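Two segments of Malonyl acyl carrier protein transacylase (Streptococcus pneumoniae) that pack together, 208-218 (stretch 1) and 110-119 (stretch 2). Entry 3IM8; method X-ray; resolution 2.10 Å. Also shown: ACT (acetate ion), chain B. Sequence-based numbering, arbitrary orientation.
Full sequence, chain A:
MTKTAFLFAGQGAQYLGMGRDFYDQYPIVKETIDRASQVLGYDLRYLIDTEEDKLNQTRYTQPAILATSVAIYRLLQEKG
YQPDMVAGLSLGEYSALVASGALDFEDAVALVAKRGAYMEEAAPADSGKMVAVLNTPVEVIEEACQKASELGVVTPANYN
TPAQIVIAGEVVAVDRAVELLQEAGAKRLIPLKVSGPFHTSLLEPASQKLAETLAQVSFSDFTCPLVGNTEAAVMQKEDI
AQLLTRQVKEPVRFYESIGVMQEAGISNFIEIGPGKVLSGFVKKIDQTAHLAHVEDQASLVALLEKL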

ATOM      1  N   GLN A 208      17.285  -5.030  -4.578  1.00 32.16           N
ATOM      2  CA  GLN A 208      18.421  -4.930  -5.528  1.00 32.66           C
ATOM      3  C   GLN A 208      17.971  -5.038  -6.938  1.00 30.94           C
ATOM      4  O   GLN A 208      18.440  -4.294  -7.810  1.00 30.62           O
ATOM      5  CB  GLN A 208      19.465  -6.022  -5.276  1.00 34.04           C
ATOM      6  CG  GLN A 208      20.423  -5.728  -4.129  1.00 38.93           C
ATOM      7  CD  GLN A 208      21.503  -4.705  -4.519  1.00 46.83           C
ATOM      8  OE1 GLN A 208      21.253  -3.484  -4.508  1.00 49.24           O
ATOM      9  NE2 GLN A 208      22.714  -5.203  -4.873  1.00 49.43           N
ATOM     10  N   LYS A 209      17.069  -5.982  -7.173  1.00 29.21           N
ATOM     11  CA  LYS A 209      16.524  -6.167  -8.494  1.00 28.90           C
ATOM     12  C   LYS A 209      15.652  -4.949  -8.835  1.00 27.74           C
ATOM     13  O   LYS A 209      15.620  -4.505  -9.977  1.00 26.61           O
ATOM     14  CB  LYS A 209      15.713  -7.462  -8.560  1.00 29.68           C
ATOM     15  CG  LYS A 209      16.533  -8.796  -8.756  1.00 33.67           C
ATOM     16  CD  LYS A 209      15.620  -9.960  -9.231  1.00 37.48           C
ATOM     17  CE  LYS A 209      16.331 -11.336  -9.304  1.00 41.37           C
ATOM     18  NZ  LYS A 209      17.448 -11.391 -10.353  1.00 44.52           N
ATOM     19  N   LEU A 210      14.968  -4.403  -7.817  1.00 25.82           N
ATOM     20  CA  LEU A 210      13.971  -3.378  -8.079  1.00 24.90           C
ATOM     21  C   LEU A 210      14.757  -2.118  -8.381  1.00 25.30           C
ATOM     22  O   LEU A 210      14.377  -1.365  -9.251  1.00 24.07           O
ATOM     23  CB  LEU A 210      13.018  -3.175  -6.899  1.00 23.77           C
ATOM     24  CG  LEU A 210      11.916  -2.071  -6.927  1.00 22.44           C
ATOM     25  CD1 LEU A 210      10.883  -2.343  -7.983  1.00 20.87           C
ATOM     26  CD2 LEU A 210      11.238  -2.018  -5.613  1.00 21.16           C
ATOM     27  N   ALA A 211      15.901  -1.950  -7.709  1.00 26.86           N
ATOM     28  CA  ALA A 211      16.751  -0.763  -7.932  1.00 28.18           C
ATOM     29  C   ALA A 211      17.299  -0.691  -9.372  1.00 29.16           C
ATOM     30  O   ALA A 211      17.298   0.399  -9.994  1.00 29.09           O
ATOM     31  CB  ALA A 211      17.864  -0.666  -6.880  1.00 28.25           C
ATOM     32  N   GLU A 212      17.664  -1.855  -9.921  1.00 30.00           N
ATOM     33  CA  GLU A 212      18.084  -1.938 -11.313  1.00 31.18           C
ATOM     34  C   GLU A 212      16.913  -1.553 -12.204  1.00 30.21           C
ATOM     35  O   GLU A 212      17.090  -0.856 -13.198  1.00 29.56           O
ATOM     36  CB  GLU A 212      18.535  -3.363 -11.740  1.00 31.91           C
ATOM     37  CG  GLU A 212      19.547  -4.103 -10.879  1.00 36.74           C
ATOM     38  CD  GLU A 212      19.789  -5.564 -11.396  1.00 42.32           C
ATOM     39  OE1 GLU A 212      19.420  -6.581 -10.702  1.00 45.45           O
ATOM     40  OE2 GLU A 212      20.308  -5.685 -12.517  1.00 41.25           O
ATOM     41  N   THR A 213      15.707  -2.039 -11.874  1.00 30.15           N
ATOM     42  CA  THR A 213      14.544  -1.790 -12.740  1.00 27.44           C
ATOM     43  C   THR A 213      14.202  -0.324 -12.660  1.00 26.91           C
ATOM     44  O   THR A 213      13.866   0.281 -13.670  1.00 26.17           O
ATOM     45  CB  THR A 213      13.292  -2.626 -12.340  1.00 27.86           C
ATOM     46  OG1 THR A 213      13.593  -4.018 -12.480  1.00 29.17           O
ATOM     47  CG2 THR A 213      12.113  -2.303 -13.269  1.00 24.55           C
ATOM     48  N   LEU A 214      14.270   0.226 -11.443  1.00 26.17           N
ATOM     49  CA  LEU A 214      13.907   1.630 -11.214  1.00 25.96           C
ATOM     50  C   LEU A 214      14.841   2.597 -11.946  1.00 27.10           C
ATOM     51  O   LEU A 214      14.390   3.627 -12.462  1.00 27.89           O
ATOM     52  CB  LEU A 214      13.822   1.970  -9.708  1.00 24.86           C
ATOM     53  CG  LEU A 214      12.560   1.442  -9.010  1.00 21.63           C
ATOM     54  CD1 LEU A 214      12.832   1.411  -7.498  1.00 16.81           C
ATOM     55  CD2 LEU A 214      11.333   2.261  -9.415  1.00 20.62           C
ATOM     56  N   ALA A 215      16.138   2.273 -11.981  1.00 27.55           N
ATOM     57  CA  ALA A 215      17.122   3.094 -12.733  1.00 28.10           C
ATOM     58  C   ALA A 215      16.685   3.410 -14.194  1.00 28.27           C
ATOM     59  O   ALA A 215      17.005   4.479 -14.762  1.00 27.85           O
ATOM     60  CB  ALA A 215      18.512   2.405 -12.683  1.00 27.67           C
ATOM     61  N   GLN A 216      15.931   2.467 -14.771  1.00 28.16           N
ATOM     62  CA  GLN A 216      15.362   2.594 -16.107  1.00 28.87           C
ATOM     63  C   GLN A 216      14.103   3.459 -16.181  1.00 29.38           C
ATOM     64  O   GLN A 216      13.661   3.820 -17.284  1.00 30.19           O
ATOM     65  CB  GLN A 216      15.068   1.190 -16.711  1.00 28.47           C
ATOM     66  CG  GLN A 216      16.332   0.340 -16.975  1.00 29.45           C
ATOM     67  CD  GLN A 216      17.511   1.172 -17.535  1.00 29.35           C
ATOM     68  OE1 GLN A 216      18.635   1.054 -17.051  1.00 30.62           O
ATOM     69  NE2 GLN A 216      17.249   2.020 -18.536  1.00 27.42           N
ATOM     70  N   VAL A 217      13.506   3.754 -15.032  1.00 29.68           N
ATOM     71  CA  VAL A 217      12.246   4.472 -15.025  1.00 31.06           C
ATOM     72  C   VAL A 217      12.565   5.934 -14.870  1.00 32.49           C
ATOM     73  O   VAL A 217      13.319   6.342 -13.983  1.00 33.32           O
ATOM     74  CB  VAL A 217      11.300   4.037 -13.872  1.00 31.40           C
ATOM     75  CG1 VAL A 217      10.009   4.905 -13.856  1.00 32.97           C
ATOM     76  CG2 VAL A 217      10.980   2.522 -13.906  1.00 28.15           C
ATOM     77  N   SER A 218      11.914   6.718 -15.699  1.00 33.53           N
ATOM     78  CA  SER A 218      12.161   8.112 -15.782  1.00 34.79           C
ATOM     79  C   SER A 218      10.994   8.793 -15.089  1.00 34.87           C
ATOM     80  O   SER A 218       9.861   8.741 -15.574  1.00 34.74           O
ATOM     81  CB  SER A 218      12.242   8.475 -17.279  1.00 35.34           C
ATOM     82  OG  SER A 218      11.864   9.813 -17.513  1.00 38.90           O
TER
HETATM   83  C   ACT B 500       2.978  -5.052  -0.142  1.00 29.38           C
HETATM   84  O   ACT B 500       3.841  -4.657   0.733  1.00 29.54           O
HETATM   85  OXT ACT B 500       3.069  -4.729  -1.449  1.00 26.10           O
HETATM   86  CH3 ACT B 500       1.907  -5.891   0.530  1.00 28.03           C
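Stretch 2 (110-119) ALVAKRGAYM

The most unusual feature of this contact is a tyrosine that serves both an aliphatic chain and a hydroxyl of the facing helix. Tyr118 lays one ring face under Lys209, whose CB stands 3.6 Å from the Tyr118 ring centroid and only 4° off the ring normal, a nearly ideal CH-pi geometry; Lys209 CD also comes within 3.5 Å of Tyr118 CD2, although the end of the lysine leads away. At the ring's edge, Tyr118 OH lies 2.7 Å from Thr213 OG1, a hydrogen bond whose proton the geometry does not assign. A water joins the same site, donating to Lys209 O at 2.9 Å (water O to Lys209 O) and lying 3.1 Å from Tyr118 OH.

Stretch 2 is helical throughout, its backbone hydrogen bonds running from Lys114 N to Ala110 O (3.3 Å) through Met119 N to Arg115 O (3.0 Å). It lies almost antiparallel to the helix of stretch 1: the axes make 166° between their N-to-C directions and approach to 9.8 Å. The register therefore runs backwards, with CA-CA distances of 7.0 Å for Lys209 and Tyr118, 6.3 Å for Leu210 and Arg115, and 7.5 Å for Thr213 and Leu111.

Contacts recur at Leu111, Lys114, Arg115 and Tyr118, the spacing that keeps one helical face turned to a partner. Leu111 is the apolar hub: its CD1 is 3.7 Å from Thr213 CG2, 3.8 Å from Leu214 CD2 and 4.3 Å from Leu210 CD1, while its CD2 meets Val217 CG2 at 3.9 Å, beyond the regular helix. Lys114 contributes a methylene, its CD 3.7 Å from Thr213 CG2. Arg115 likewise offers aliphatic surface, CB at 4.0 Å from Leu210 CD1, while its NH1 donates to acetate OXT at 3.2 Å.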

ATOM      1  N   ALA A 110       3.934  -1.607 -15.820  1.00 20.93           N
ATOM      2  CA  ALA A 110       5.011  -2.566 -16.073  1.00 21.58           C
ATOM      3  C   ALA A 110       5.885  -2.716 -14.804  1.00 22.34           C
ATOM      4  O   ALA A 110       6.293  -3.817 -14.455  1.00 23.87           O
ATOM      5  CB  ALA A 110       5.879  -2.165 -17.288  1.00 21.82           C
ATOM      6  N   LEU A 111       6.148  -1.610 -14.117  1.00 21.66           N
ATOM      7  CA  LEU A 111       7.063  -1.593 -13.019  1.00 20.55           C
ATOM      8  C   LEU A 111       6.556  -2.382 -11.825  1.00 20.11           C
ATOM      9  O   LEU A 111       7.370  -3.033 -11.131  1.00 19.48           O
ATOM     10  CB  LEU A 111       7.267  -0.166 -12.600  1.00 20.87           C
ATOM     11  CG  LEU A 111       8.079   0.212 -11.403  1.00 21.23           C
ATOM     12  CD1 LEU A 111       9.505  -0.381 -11.506  1.00 21.24           C
ATOM     13  CD2 LEU A 111       8.057   1.753 -11.406  1.00 20.97           C
ATOM     14  N   VAL A 112       5.246  -2.304 -11.542  1.00 19.11           N
ATOM     15  CA  VAL A 112       4.698  -3.086 -10.405  1.00 18.52           C
ATOM     16  C   VAL A 112       4.552  -4.587 -10.733  1.00 18.82           C
ATOM     17  O   VAL A 112       4.645  -5.402  -9.822  1.00 18.34           O
ATOM     18  CB  VAL A 112       3.376  -2.486  -9.715  1.00 18.21           C
ATOM     19  CG1 VAL A 112       3.622  -0.990  -9.197  1.00 15.64           C
ATOM     20  CG2 VAL A 112       2.183  -2.544 -10.647  1.00 17.43           C
ATOM     21  N   ALA A 113       4.349  -4.949 -12.008  1.00 19.89           N
ATOM     22  CA  ALA A 113       4.408  -6.367 -12.404  1.00 21.13           C
ATOM     23  C   ALA A 113       5.760  -6.958 -12.072  1.00 21.89           C
ATOM     24  O   ALA A 113       5.825  -8.090 -11.600  1.00 23.81           O
ATOM     25  CB  ALA A 113       4.127  -6.553 -13.855  1.00 20.02           C
ATOM     26  N   LYS A 114       6.827  -6.181 -12.279  1.00 22.98           N
ATOM     27  CA  LYS A 114       8.190  -6.598 -11.932  1.00 23.57           C
ATOM     28  C   LYS A 114       8.407  -6.608 -10.431  1.00 22.92           C
ATOM     29  O   LYS A 114       8.873  -7.636  -9.890  1.00 22.78           O
ATOM     30  CB  LYS A 114       9.202  -5.715 -12.648  1.00 24.16           C
ATOM     31  CG  LYS A 114       9.505  -6.207 -14.080  1.00 27.74           C
ATOM     32  CD  LYS A 114      10.298  -5.136 -14.835  1.00 33.39           C
ATOM     33  CE  LYS A 114      10.783  -5.563 -16.235  1.00 38.47           C
ATOM     34  NZ  LYS A 114      11.839  -6.642 -16.124  1.00 40.64           N
ATOM     35  N   ARG A 115       8.000  -5.513  -9.751  1.00 22.13           N
ATOM     36  CA  ARG A 115       8.045  -5.409  -8.291  1.00 21.80           C
ATOM     37  C   ARG A 115       7.382  -6.611  -7.638  1.00 22.01           C
ATOM     38  O   ARG A 115       7.937  -7.189  -6.691  1.00 22.21           O
ATOM     39  CB  ARG A 115       7.351  -4.126  -7.774  1.00 21.09           C
ATOM     40  CG  ARG A 115       7.425  -3.962  -6.292  1.00 22.12           C
ATOM     41  CD  ARG A 115       6.769  -2.643  -5.830  1.00 22.47           C
ATOM     42  NE  ARG A 115       6.794  -2.380  -4.372  1.00 22.56           N
ATOM     43  CZ  ARG A 115       5.834  -2.707  -3.498  1.00 20.80           C
ATOM     44  NH1 ARG A 115       4.783  -3.438  -3.861  1.00 16.66           N
ATOM     45  NH2 ARG A 115       5.956  -2.340  -2.226  1.00 21.52           N
ATOM     46  N   GLY A 116       6.173  -6.943  -8.109  1.00 21.69           N
ATOM     47  CA  GLY A 116       5.408  -8.110  -7.565  1.00 21.81           C
ATOM     48  C   GLY A 116       6.188  -9.425  -7.666  1.00 22.30           C
ATOM     49  O   GLY A 116       6.357 -10.156  -6.669  1.00 21.30           O
ATOM     50  N   ALA A 117       6.654  -9.698  -8.887  1.00 23.00           N
ATOM     51  CA  ALA A 117       7.538 -10.822  -9.181  1.00 25.51           C
ATOM     52  C   ALA A 117       8.702 -10.867  -8.217  1.00 26.30           C
ATOM     53  O   ALA A 117       8.841 -11.878  -7.535  1.00 27.79           O
ATOM     54  CB  ALA A 117       8.023 -10.793 -10.663  1.00 24.91           C
ATOM     55  N   TYR A 118       9.481  -9.779  -8.097  1.00 26.88           N
ATOM     56  CA  TYR A 118      10.692  -9.790  -7.242  1.00 27.45           C
ATOM     57  C   TYR A 118      10.354 -10.053  -5.802  1.00 28.45           C
ATOM     58  O   TYR A 118      11.095 -10.751  -5.130  1.00 28.17           O
ATOM     59  CB  TYR A 118      11.474  -8.481  -7.289  1.00 27.65           C
ATOM     60  CG  TYR A 118      11.934  -8.033  -8.678  1.00 28.77           C
ATOM     61  CD1 TYR A 118      12.006  -6.670  -8.988  1.00 28.53           C
ATOM     62  CD2 TYR A 118      12.275  -8.965  -9.687  1.00 30.87           C
ATOM     63  CE1 TYR A 118      12.407  -6.229 -10.251  1.00 29.95           C
ATOM     64  CE2 TYR A 118      12.705  -8.533 -10.968  1.00 30.50           C
ATOM     65  CZ  TYR A 118      12.762  -7.164 -11.228  1.00 30.82           C
ATOM     66  OH  TYR A 118      13.164  -6.680 -12.437  1.00 29.79           O
ATOM     67  N   MET A 119       9.246  -9.479  -5.315  1.00 29.27           N
ATOM     68  CA  MET A 119       8.803  -9.646  -3.908  1.00 29.68           C
ATOM     69  C   MET A 119       8.374 -11.085  -3.629  1.00 31.68           C
ATOM     70  O   MET A 119       8.731 -11.646  -2.593  1.00 32.43           O
ATOM     71  CB  MET A 119       7.682  -8.657  -3.546  1.00 28.46           C
ATOM     72  CG  MET A 119       8.202  -7.224  -3.462  1.00 26.63           C
ATOM     73  SD  MET A 119       7.039  -5.904  -3.021  1.00 23.65           S
ATOM     74  CE  MET A 119       6.554  -6.332  -1.368  1.00 24.24           C
TER
HETATM   75  O   HOH W   1      16.203  -6.243 -12.161  1.00 38.07           O